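Local coordinates for benzoate transport porin BenP (Acinetobacter baumannii AB307-0294, PDB 5DL8), which probably forms a channel through the outer membrane, like other porins of the OprD family, and is named for the uptake of benzoate, at residues 163-168 against 205-210; 124-129 against 157-162. All blocks are in the same frame, centred on the assembly; numbering follows the deposited sequence.

Interaction 1: 163-168 against 205-210; sequences DQLYAE and LRYQFT. With C8E ((hydroxyethyloxy)tri(ethyloxy)octane), chain F.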
ATOM      1  N   ASP A 163     -26.775  -7.164   0.548  1.00 46.50           N
ATOM      2  CA  ASP A 163     -25.886  -8.323   0.356  1.00 47.00           C
ATOM      3  C   ASP A 163     -24.825  -8.041  -0.705  1.00 43.70           C
ATOM      4  O   ASP A 163     -23.732  -8.389  -0.502  1.00 43.22           O
ATOM      5  CB  ASP A 163     -26.655  -9.618  -0.027  1.00 50.19           C
ATOM      6  CG  ASP A 163     -27.565 -10.154   1.111  1.00 52.48           C
ATOM      7  OD1 ASP A 163     -27.078 -10.191   2.200  1.00 53.32           O
ATOM      8  OD2 ASP A 163     -28.764 -10.535   0.932  1.00 55.58           O
ATOM      9  N   GLN A 164     -25.180  -7.366  -1.806  1.00 43.62           N
ATOM     10  CA  GLN A 164     -24.266  -7.045  -2.924  1.00 42.81           C
ATOM     11  C   GLN A 164     -23.507  -5.651  -2.857  1.00 38.75           C
ATOM     12  O   GLN A 164     -22.411  -5.530  -3.380  1.00 36.17           O
ATOM     13  CB  GLN A 164     -25.051  -7.064  -4.258  1.00 45.53           C
ATOM     14  CG  GLN A 164     -25.546  -8.431  -4.790  1.00 48.75           C
ATOM     15  CD  GLN A 164     -26.914  -8.714  -4.331  1.00 50.51           C
ATOM     16  OE1 GLN A 164     -27.764  -7.845  -4.327  1.00 49.92           O
ATOM     17  NE2 GLN A 164     -27.107  -9.886  -3.815  1.00 54.33           N
ATOM     18  N   LEU A 165     -24.115  -4.637  -2.262  1.00 36.90           N
ATOM     19  CA  LEU A 165     -23.545  -3.316  -2.283  1.00 37.06           C
ATOM     20  C   LEU A 165     -22.864  -2.877  -0.926  1.00 35.85           C
ATOM     21  O   LEU A 165     -23.516  -2.777   0.094  1.00 35.64           O
ATOM     22  CB  LEU A 165     -24.613  -2.291  -2.746  1.00 37.39           C
ATOM     23  CG  LEU A 165     -24.200  -0.803  -2.844  1.00 39.20           C
ATOM     24  CD1 LEU A 165     -22.943  -0.643  -3.698  1.00 37.11           C
ATOM     25  CD2 LEU A 165     -25.372   0.093  -3.376  1.00 40.25           C
ATOM     26  N   TYR A 166     -21.564  -2.623  -0.964  1.00 34.46           N
ATOM     27  CA  TYR A 166     -20.818  -2.034   0.139  1.00 35.87           C
ATOM     28  C   TYR A 166     -20.469  -0.586  -0.277  1.00 35.73           C
ATOM     29  O   TYR A 166     -19.977  -0.336  -1.411  1.00 36.10           O
ATOM     30  CB  TYR A 166     -19.523  -2.843   0.425  1.00 36.30           C
ATOM     31  CG  TYR A 166     -18.576  -2.155   1.394  1.00 36.48           C
ATOM     32  CD1 TYR A 166     -17.642  -1.157   0.938  1.00 36.14           C
ATOM     33  CD2 TYR A 166     -18.615  -2.447   2.771  1.00 37.86           C
ATOM     34  CE1 TYR A 166     -16.803  -0.486   1.843  1.00 36.69           C
ATOM     35  CE2 TYR A 166     -17.726  -1.792   3.668  1.00 38.84           C
ATOM     36  CZ  TYR A 166     -16.856  -0.828   3.191  1.00 37.42           C
ATOM     37  OH  TYR A 166     -16.036  -0.179   4.052  1.00 42.81           O
ATOM     38  N   ALA A 167     -20.639   0.364   0.638  1.00 36.41           N
ATOM     39  CA  ALA A 167     -20.234   1.803   0.376  1.00 35.36           C
ATOM     40  C   ALA A 167     -19.386   2.324   1.508  1.00 34.10           C
ATOM     41  O   ALA A 167     -19.583   1.932   2.617  1.00 33.46           O
ATOM     42  CB  ALA A 167     -21.464   2.684   0.245  1.00 35.74           C
ATOM     43  N   GLU A 168     -18.562   3.319   1.231  1.00 33.35           N
ATOM     44  CA  GLU A 168     -17.760   3.978   2.252  1.00 32.82           C
ATOM     45  C   GLU A 168     -17.466   5.384   1.739  1.00 31.66           C
ATOM     46  O   GLU A 168     -17.182   5.567   0.557  1.00 30.74           O
ATOM     47  CB  GLU A 168     -16.469   3.148   2.503  1.00 33.45           C
ATOM     48  CG  GLU A 168     -15.438   3.802   3.386  1.00 34.42           C
ATOM     49  CD  GLU A 168     -14.174   2.948   3.527  1.00 34.38           C
ATOM     50  OE1 GLU A 168     -14.237   1.696   3.298  1.00 32.49           O
ATOM     51  OE2 GLU A 168     -13.140   3.609   3.854  1.00 33.72           O
ATOM     52  N   LEU A 205     -17.295   2.404  -3.608  1.00 26.60           N
ATOM     53  CA  LEU A 205     -18.449   1.512  -3.777  1.00 27.89           C
ATOM     54  C   LEU A 205     -17.980   0.164  -4.322  1.00 27.59           C
ATOM     55  O   LEU A 205     -17.089   0.140  -5.287  1.00 26.64           O
ATOM     56  CB  LEU A 205     -19.417   2.132  -4.787  1.00 29.70           C
ATOM     57  CG  LEU A 205     -20.025   3.470  -4.427  1.00 32.20           C
ATOM     58  CD1 LEU A 205     -21.038   3.936  -5.485  1.00 36.00           C
ATOM     59  CD2 LEU A 205     -20.774   3.414  -3.087  1.00 34.58           C
ATOM     60  N   ARG A 206     -18.413  -0.914  -3.650  1.00 28.57           N
ATOM     61  CA  ARG A 206     -17.995  -2.324  -3.972  1.00 30.00           C
ATOM     62  C   ARG A 206     -19.222  -3.180  -4.206  1.00 30.60           C
ATOM     63  O   ARG A 206     -20.074  -3.242  -3.361  1.00 31.09           O
ATOM     64  CB  ARG A 206     -17.105  -2.949  -2.879  1.00 31.38           C
ATOM     65  CG  ARG A 206     -15.636  -2.532  -2.908  1.00 33.12           C
ATOM     66  CD  ARG A 206     -14.780  -2.939  -1.660  1.00 36.00           C
ATOM     67  NE  ARG A 206     -13.552  -2.076  -1.683  1.00 42.32           N
ATOM     68  CZ  ARG A 206     -12.313  -2.357  -1.205  1.00 41.70           C
ATOM     69  NH1 ARG A 206     -12.094  -3.506  -0.554  1.00 41.36           N
ATOM     70  NH2 ARG A 206     -11.293  -1.480  -1.390  1.00 37.28           N
ATOM     71  N   TYR A 207     -19.377  -3.696  -5.425  1.00 31.82           N
ATOM     72  CA  TYR A 207     -20.599  -4.393  -5.852  1.00 32.80           C
ATOM     73  C   TYR A 207     -20.202  -5.775  -6.311  1.00 32.50           C
ATOM     74  O   TYR A 207     -19.211  -5.933  -7.051  1.00 31.62           O
ATOM     75  CB  TYR A 207     -21.405  -3.608  -6.940  1.00 33.80           C
ATOM     76  CG  TYR A 207     -22.845  -4.116  -7.162  1.00 33.90           C
ATOM     77  CD1 TYR A 207     -23.133  -5.121  -8.052  1.00 34.39           C
ATOM     78  CD2 TYR A 207     -23.924  -3.593  -6.432  1.00 35.58           C
ATOM     79  CE1 TYR A 207     -24.439  -5.599  -8.187  1.00 36.46           C
ATOM     80  CE2 TYR A 207     -25.210  -4.081  -6.547  1.00 35.79           C
ATOM     81  CZ  TYR A 207     -25.479  -5.053  -7.455  1.00 36.90           C
ATOM     82  OH  TYR A 207     -26.815  -5.495  -7.620  1.00 39.66           O
ATOM     83  N   GLN A 208     -20.893  -6.737  -5.740  1.00 34.06           N
ATOM     84  CA  GLN A 208     -20.761  -8.161  -6.093  1.00 37.34           C
ATOM     85  C   GLN A 208     -21.850  -8.488  -7.150  1.00 37.01           C
ATOM     86  O   GLN A 208     -23.024  -8.559  -6.884  1.00 38.22           O
ATOM     87  CB  GLN A 208     -20.895  -9.076  -4.842  1.00 39.03           C
ATOM     88  CG  GLN A 208     -20.573 -10.552  -5.075  1.00 40.80           C
ATOM     89  CD  GLN A 208     -19.065 -10.781  -5.236  1.00 41.91           C
ATOM     90  OE1 GLN A 208     -18.252 -10.146  -4.566  1.00 41.59           O
ATOM     91  NE2 GLN A 208     -18.697 -11.712  -6.105  1.00 43.00           N
ATOM     92  N   PHE A 209     -21.425  -8.618  -8.380  1.00 36.64           N
ATOM     93  CA  PHE A 209     -22.345  -8.682  -9.487  1.00 37.47           C
ATOM     94  C   PHE A 209     -22.915 -10.075  -9.519  1.00 40.71           C
ATOM     95  O   PHE A 209     -24.143 -10.242  -9.665  1.00 43.91           O
ATOM     96  CB  PHE A 209     -21.620  -8.325 -10.800  1.00 35.64           C
ATOM     97  CG  PHE A 209     -21.489  -6.834 -11.012  1.00 34.09           C
ATOM     98  CD1 PHE A 209     -22.615  -6.062 -11.474  1.00 34.71           C
ATOM     99  CD2 PHE A 209     -20.310  -6.196 -10.763  1.00 32.47           C
ATOM    100  CE1 PHE A 209     -22.489  -4.693 -11.686  1.00 34.18           C
ATOM    101  CE2 PHE A 209     -20.156  -4.835 -10.974  1.00 32.84           C
ATOM    102  CZ  PHE A 209     -21.232  -4.075 -11.418  1.00 34.12           C
ATOM    103  N   THR A 210     -22.040 -11.057  -9.368  1.00 42.28           N
ATOM    104  CA  THR A 210     -22.357 -12.499  -9.377  1.00 45.18           C
ATOM    105  C   THR A 210     -21.317 -13.171  -8.462  1.00 46.93           C
ATOM    106  O   THR A 210     -20.351 -12.448  -7.991  1.00 45.16           O
ATOM    107  CB  THR A 210     -22.277 -13.130 -10.814  1.00 46.90           C
ATOM    108  OG1 THR A 210     -20.898 -13.129 -11.299  1.00 49.84           O
ATOM    109  CG2 THR A 210     -23.288 -12.465 -11.877  1.00 47.45           C
TER
HETATM  110  C1  C8E F 404      -8.806  -7.871 -23.224  1.00 51.50           C
HETATM  111  C2  C8E F 404      -9.040  -6.355 -23.098  1.00 54.24           C
HETATM  112  C3  C8E F 404     -10.497  -6.053 -22.712  1.00 53.51           C
HETATM  113  C4  C8E F 404     -10.878  -4.668 -22.172  1.00 49.74           C
HETATM  114  C5  C8E F 404     -12.405  -4.597 -21.852  1.00 50.43           C
HETATM  115  C6  C8E F 404     -12.800  -4.298 -20.388  1.00 53.93           C
HETATM  116  C7  C8E F 404     -13.908  -5.154 -19.732  1.00 58.00           C
HETATM  117  C8  C8E F 404     -13.373  -6.356 -18.918  1.00 70.85           C
HETATM  118  O9  C8E F 404     -14.325  -6.841 -17.932  1.00 84.23           O
HETATM  119  C10 C8E F 404     -14.175  -8.192 -17.403  1.00 87.97           C
HETATM  120  C11 C8E F 404     -15.508  -8.766 -16.842  1.00 85.36           C
HETATM  121  O12 C8E F 404     -15.713 -10.181 -17.124  1.00 81.28           O
HETATM  122  C13 C8E F 404     -16.890 -10.763 -16.530  1.00 70.14           C
HETATM  123  C14 C8E F 404     -17.637 -11.755 -17.442  1.00 66.86           C
HETATM  124  O15 C8E F 404     -18.962 -12.091 -16.923  1.00 57.23           O
HETATM  125  C16 C8E F 404     -19.079 -13.370 -16.285  1.00 54.05           C
HETATM  126  C17 C8E F 404     -20.046 -13.272 -15.126  1.00 49.88           C
HETATM  127  O18 C8E F 404     -19.894 -14.388 -14.230  1.00 51.57           O
HETATM  128  C19 C8E F 404     -19.817 -15.779 -14.687  1.00 45.24           C
HETATM  129  C20 C8E F 404     -20.510 -16.722 -13.664  1.00 48.18           C
HETATM  130  O21 C8E F 404     -21.161 -16.106 -12.477  1.00 41.91           O
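Tyr207 has CG anti to its backbone N (chi1 -166°), which leans its ring toward segment 163-168, and Gln164 CB packs over one face of it in a CH-pi contact, 4.0 Å from the ring centroid. Gln164 is bent at chi2 (93°) and runs beside the tyrosine, pointing the same way. An edge atom of the same ring, Tyr207 CD1, sits 3.5 Å above the plane of the Phe209 ring, over its centre. Leu165 crosses Tyr207 at about a right angle, and farther along this face Ala167 CB is pressed tightly against Leu205 CD2, 3.5 Å away. The other face carries Tyr166 and Arg206, a hydrogen-bonded antiparallel pair: Tyr166 N reaches Arg206 O at 2.9 Å, almost perfectly straight, and Arg206 N returns to Tyr166 O at 2.8 Å. Tyr166 OH donates to Glu168 OE1 (2.7 Å) from above the carboxylate plane. Arg206, extended from CG to NE, forms salt bridges with Asp204 and Glu216 and hydrogen-bonds Tyr304 OH; the two carboxylates probably offset its charge. Thr210 OG1 hydrogen-bonds O21 of the detergent C8E (3.2 Å). In the barrel wall, strand 165-176 lies between strands 155-160 and 200-210, and strand 213-222 pairs with the far edge of 200-210.

Interaction 2: 124-129 against 157-162; sequences DKTLLS and LKSQLS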
ATOM      1  N   ASP A 124     -26.447  -1.336  13.242  1.00 46.51           N
ATOM      2  CA  ASP A 124     -26.786  -2.367  12.277  1.00 46.45           C
ATOM      3  C   ASP A 124     -25.519  -2.759  11.395  1.00 45.17           C
ATOM      4  O   ASP A 124     -24.618  -3.428  11.888  1.00 43.78           O
ATOM      5  CB  ASP A 124     -27.992  -1.899  11.421  1.00 46.98           C
ATOM      6  CG  ASP A 124     -28.654  -3.044  10.619  1.00 48.33           C
ATOM      7  OD1 ASP A 124     -28.416  -4.229  10.983  1.00 49.93           O
ATOM      8  OD2 ASP A 124     -29.412  -2.753   9.660  1.00 48.15           O
ATOM      9  N   LYS A 125     -25.477  -2.389  10.111  1.00 45.11           N
ATOM     10  CA  LYS A 125     -24.322  -2.682   9.250  1.00 44.65           C
ATOM     11  C   LYS A 125     -23.496  -1.460   8.875  1.00 42.29           C
ATOM     12  O   LYS A 125     -22.820  -1.445   7.847  1.00 43.11           O
ATOM     13  CB  LYS A 125     -24.790  -3.480   8.035  1.00 46.07           C
ATOM     14  CG  LYS A 125     -25.218  -4.890   8.447  1.00 49.09           C
ATOM     15  CD  LYS A 125     -25.763  -5.716   7.280  1.00 50.44           C
ATOM     16  CE  LYS A 125     -25.969  -7.140   7.755  1.00 52.32           C
ATOM     17  NZ  LYS A 125     -27.140  -7.731   7.070  1.00 53.32           N
ATOM     18  N   THR A 126     -23.487  -0.478   9.774  1.00 41.91           N
ATOM     19  CA  THR A 126     -22.796   0.788   9.591  1.00 40.47           C
ATOM     20  C   THR A 126     -21.834   1.103  10.764  1.00 41.01           C
ATOM     21  O   THR A 126     -22.081   0.774  11.937  1.00 43.48           O
ATOM     22  CB  THR A 126     -23.828   1.894   9.410  1.00 40.92           C
ATOM     23  OG1 THR A 126     -24.745   1.446   8.396  1.00 42.17           O
ATOM     24  CG2 THR A 126     -23.193   3.263   9.005  1.00 39.83           C
ATOM     25  N   LEU A 127     -20.721   1.730  10.434  1.00 38.80           N
ATOM     26  CA  LEU A 127     -19.774   2.060  11.393  1.00 37.62           C
ATOM     27  C   LEU A 127     -19.198   3.373  11.038  1.00 36.09           C
ATOM     28  O   LEU A 127     -18.741   3.564   9.891  1.00 37.68           O
ATOM     29  CB  LEU A 127     -18.748   0.985  11.379  1.00 37.54           C
ATOM     30  CG  LEU A 127     -17.706   1.223  12.486  1.00 38.37           C
ATOM     31  CD1 LEU A 127     -18.301   0.913  13.847  1.00 39.46           C
ATOM     32  CD2 LEU A 127     -16.421   0.424  12.212  1.00 37.23           C
ATOM     33  N   LEU A 128     -19.256   4.303  11.981  1.00 35.78           N
ATOM     34  CA  LEU A 128     -18.675   5.658  11.846  1.00 34.90           C
ATOM     35  C   LEU A 128     -17.347   5.619  12.659  1.00 34.59           C
ATOM     36  O   LEU A 128     -17.350   5.179  13.835  1.00 34.60           O
ATOM     37  CB  LEU A 128     -19.616   6.743  12.420  1.00 36.30           C
ATOM     38  CG  LEU A 128     -19.049   8.171  12.651  1.00 36.48           C
ATOM     39  CD1 LEU A 128     -18.834   8.853  11.284  1.00 36.11           C
ATOM     40  CD2 LEU A 128     -19.886   9.006  13.641  1.00 37.78           C
ATOM     41  N   SER A 129     -16.245   6.077  12.052  1.00 32.77           N
ATOM     42  CA  SER A 129     -14.945   6.119  12.765  1.00 33.63           C
ATOM     43  C   SER A 129     -14.325   7.539  12.727  1.00 33.61           C
ATOM     44  O   SER A 129     -14.329   8.184  11.676  1.00 32.58           O
ATOM     45  CB  SER A 129     -13.978   5.059  12.189  1.00 31.93           C
ATOM     46  OG  SER A 129     -14.583   3.786  12.329  1.00 32.14           O
ATOM     47  N   LEU A 157     -17.242   6.642   7.177  1.00 34.07           N
ATOM     48  CA  LEU A 157     -18.560   5.967   7.355  1.00 35.87           C
ATOM     49  C   LEU A 157     -18.592   4.810   6.378  1.00 36.20           C
ATOM     50  O   LEU A 157     -18.302   5.011   5.187  1.00 34.71           O
ATOM     51  CB  LEU A 157     -19.745   6.901   7.111  1.00 37.09           C
ATOM     52  CG  LEU A 157     -21.154   6.369   7.412  1.00 38.41           C
ATOM     53  CD1 LEU A 157     -21.274   5.932   8.866  1.00 39.46           C
ATOM     54  CD2 LEU A 157     -22.212   7.430   7.070  1.00 39.73           C
ATOM     55  N   LYS A 158     -18.774   3.607   6.923  1.00 37.35           N
ATOM     56  CA  LYS A 158     -18.873   2.324   6.145  1.00 38.62           C
ATOM     57  C   LYS A 158     -20.217   1.685   6.316  1.00 38.07           C
ATOM     58  O   LYS A 158     -20.670   1.561   7.433  1.00 38.22           O
ATOM     59  CB  LYS A 158     -17.935   1.277   6.709  1.00 39.31           C
ATOM     60  CG  LYS A 158     -16.567   1.757   6.769  1.00 41.80           C
ATOM     61  CD  LYS A 158     -15.677   0.672   7.257  1.00 44.40           C
ATOM     62  CE  LYS A 158     -14.305   1.235   7.372  1.00 44.92           C
ATOM     63  NZ  LYS A 158     -13.398   0.076   7.347  1.00 48.81           N
ATOM     64  N   SER A 159     -20.791   1.181   5.250  1.00 38.10           N
ATOM     65  CA  SER A 159     -22.034   0.453   5.341  1.00 39.85           C
ATOM     66  C   SER A 159     -22.220  -0.721   4.349  1.00 39.33           C
ATOM     67  O   SER A 159     -21.922  -0.584   3.170  1.00 39.09           O
ATOM     68  CB  SER A 159     -23.133   1.478   5.154  1.00 41.85           C
ATOM     69  OG  SER A 159     -24.411   0.889   5.350  1.00 45.37           O
ATOM     70  N   GLN A 160     -22.704  -1.870   4.812  1.00 40.27           N
ATOM     71  CA  GLN A 160     -23.201  -2.933   3.917  1.00 40.99           C
ATOM     72  C   GLN A 160     -24.655  -2.632   3.690  1.00 43.10           C
ATOM     73  O   GLN A 160     -25.534  -3.067   4.453  1.00 47.16           O
ATOM     74  CB  GLN A 160     -23.022  -4.325   4.562  1.00 43.01           C
ATOM     75  CG  GLN A 160     -23.162  -5.496   3.621  1.00 43.08           C
ATOM     76  CD  GLN A 160     -22.007  -5.564   2.611  1.00 42.75           C
ATOM     77  OE1 GLN A 160     -20.881  -5.215   2.899  1.00 43.61           O
ATOM     78  NE2 GLN A 160     -22.317  -5.930   1.408  1.00 44.06           N
ATOM     79  N   LEU A 161     -24.911  -1.874   2.630  1.00 42.92           N
ATOM     80  CA  LEU A 161     -26.192  -1.360   2.292  1.00 43.26           C
ATOM     81  C   LEU A 161     -27.084  -2.470   1.783  1.00 45.68           C
ATOM     82  O   LEU A 161     -28.279  -2.278   1.734  1.00 45.45           O
ATOM     83  CB  LEU A 161     -26.081  -0.304   1.175  1.00 42.67           C
ATOM     84  CG  LEU A 161     -25.406   1.030   1.435  1.00 41.84           C
ATOM     85  CD1 LEU A 161     -25.183   1.879   0.187  1.00 41.01           C
ATOM     86  CD2 LEU A 161     -26.230   1.778   2.470  1.00 43.22           C
ATOM     87  N   SER A 162     -26.493  -3.576   1.316  1.00 46.67           N
ATOM     88  CA  SER A 162     -27.246  -4.819   0.944  1.00 48.52           C
ATOM     89  C   SER A 162     -26.278  -5.958   0.826  1.00 46.52           C
ATOM     90  O   SER A 162     -25.052  -5.729   0.940  1.00 46.82           O
ATOM     91  CB  SER A 162     -28.033  -4.646  -0.421  1.00 49.30           C
ATOM     92  OG  SER A 162     -27.149  -4.573  -1.534  1.00 48.49           O
TER
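Strands 126-129 and 157-160 run antiparallel, 171° between their directions and 4.7 Å apart at closest approach, with Leu127 and Lys158 as the hydrogen-bonded pair and Thr126-Ser159 and Leu128-Leu157 as the non-hydrogen-bonded pairs around it. Leu127 N and Lys158 O, like Lys158 N and Leu127 O, are 3.0 Å apart, and Gln160 N donates to Lys125 O to extend the ladder to the strand end. The closely spaced Thr126 and Ser159 add a side-chain bond: Thr126 OG1, lying beside its own backbone N (chi1 -50°), and Ser159 OG, anti to its backbone N (chi1 -175°), meet at 3.1 Å, and either hydroxyl could donate. That rotamer turns Thr126 CG2 the other way, anti to the backbone N, where it crosses Leu157 obliquely and presses on its CD1 at only 3.3 Å, a tight contact. The same methyl, Leu157 CD1, reaches Leu128 CB at 4.0 Å.

This is the close pairing of neighbouring strands that builds the wall of an OprD-type beta-barrel, here between strand 126-130, paired beyond with 107-123, and strand 155-160, paired beyond with 165-176. On the face opposite Thr126 and Ser159, Leu127 is buried, while Lys158 stretches out beyond CG and packs against Tyr166 and Pro18.

At the strand end Lys125 and Gln160 cross obliquely, their CB atoms 4.0 Å apart. Gln160, bent at chi2, reaches along the chain so that its NE2 donates to Ser162 O at 2.8 Å, nearly along the C=O axis.

How the interactions relate
From the N terminus, the chain first enters segment 124-129, just after strand 107-123, and makes a 27-residue excursion before segment 157-162 returns to close interaction 2. Segment 157-162 runs without a break into segment 163-168, their ends forming the turn between the strands, and a second excursion, of 36 residues, ends when segment 205-210 closes interaction 1. The two contacts therefore follow in series, neither nesting nor crossing. Their shared boundary is the pairing of strands 155-160 and 165-176: Ala167 O and Ser159 N, 3.0 Å apart, probably hydrogen-bond, and Glu168 CG packs on Leu157 O. Four barrel strands, 126-130, 155-160, 165-176 and 200-210, are thus laid side by side in chain order.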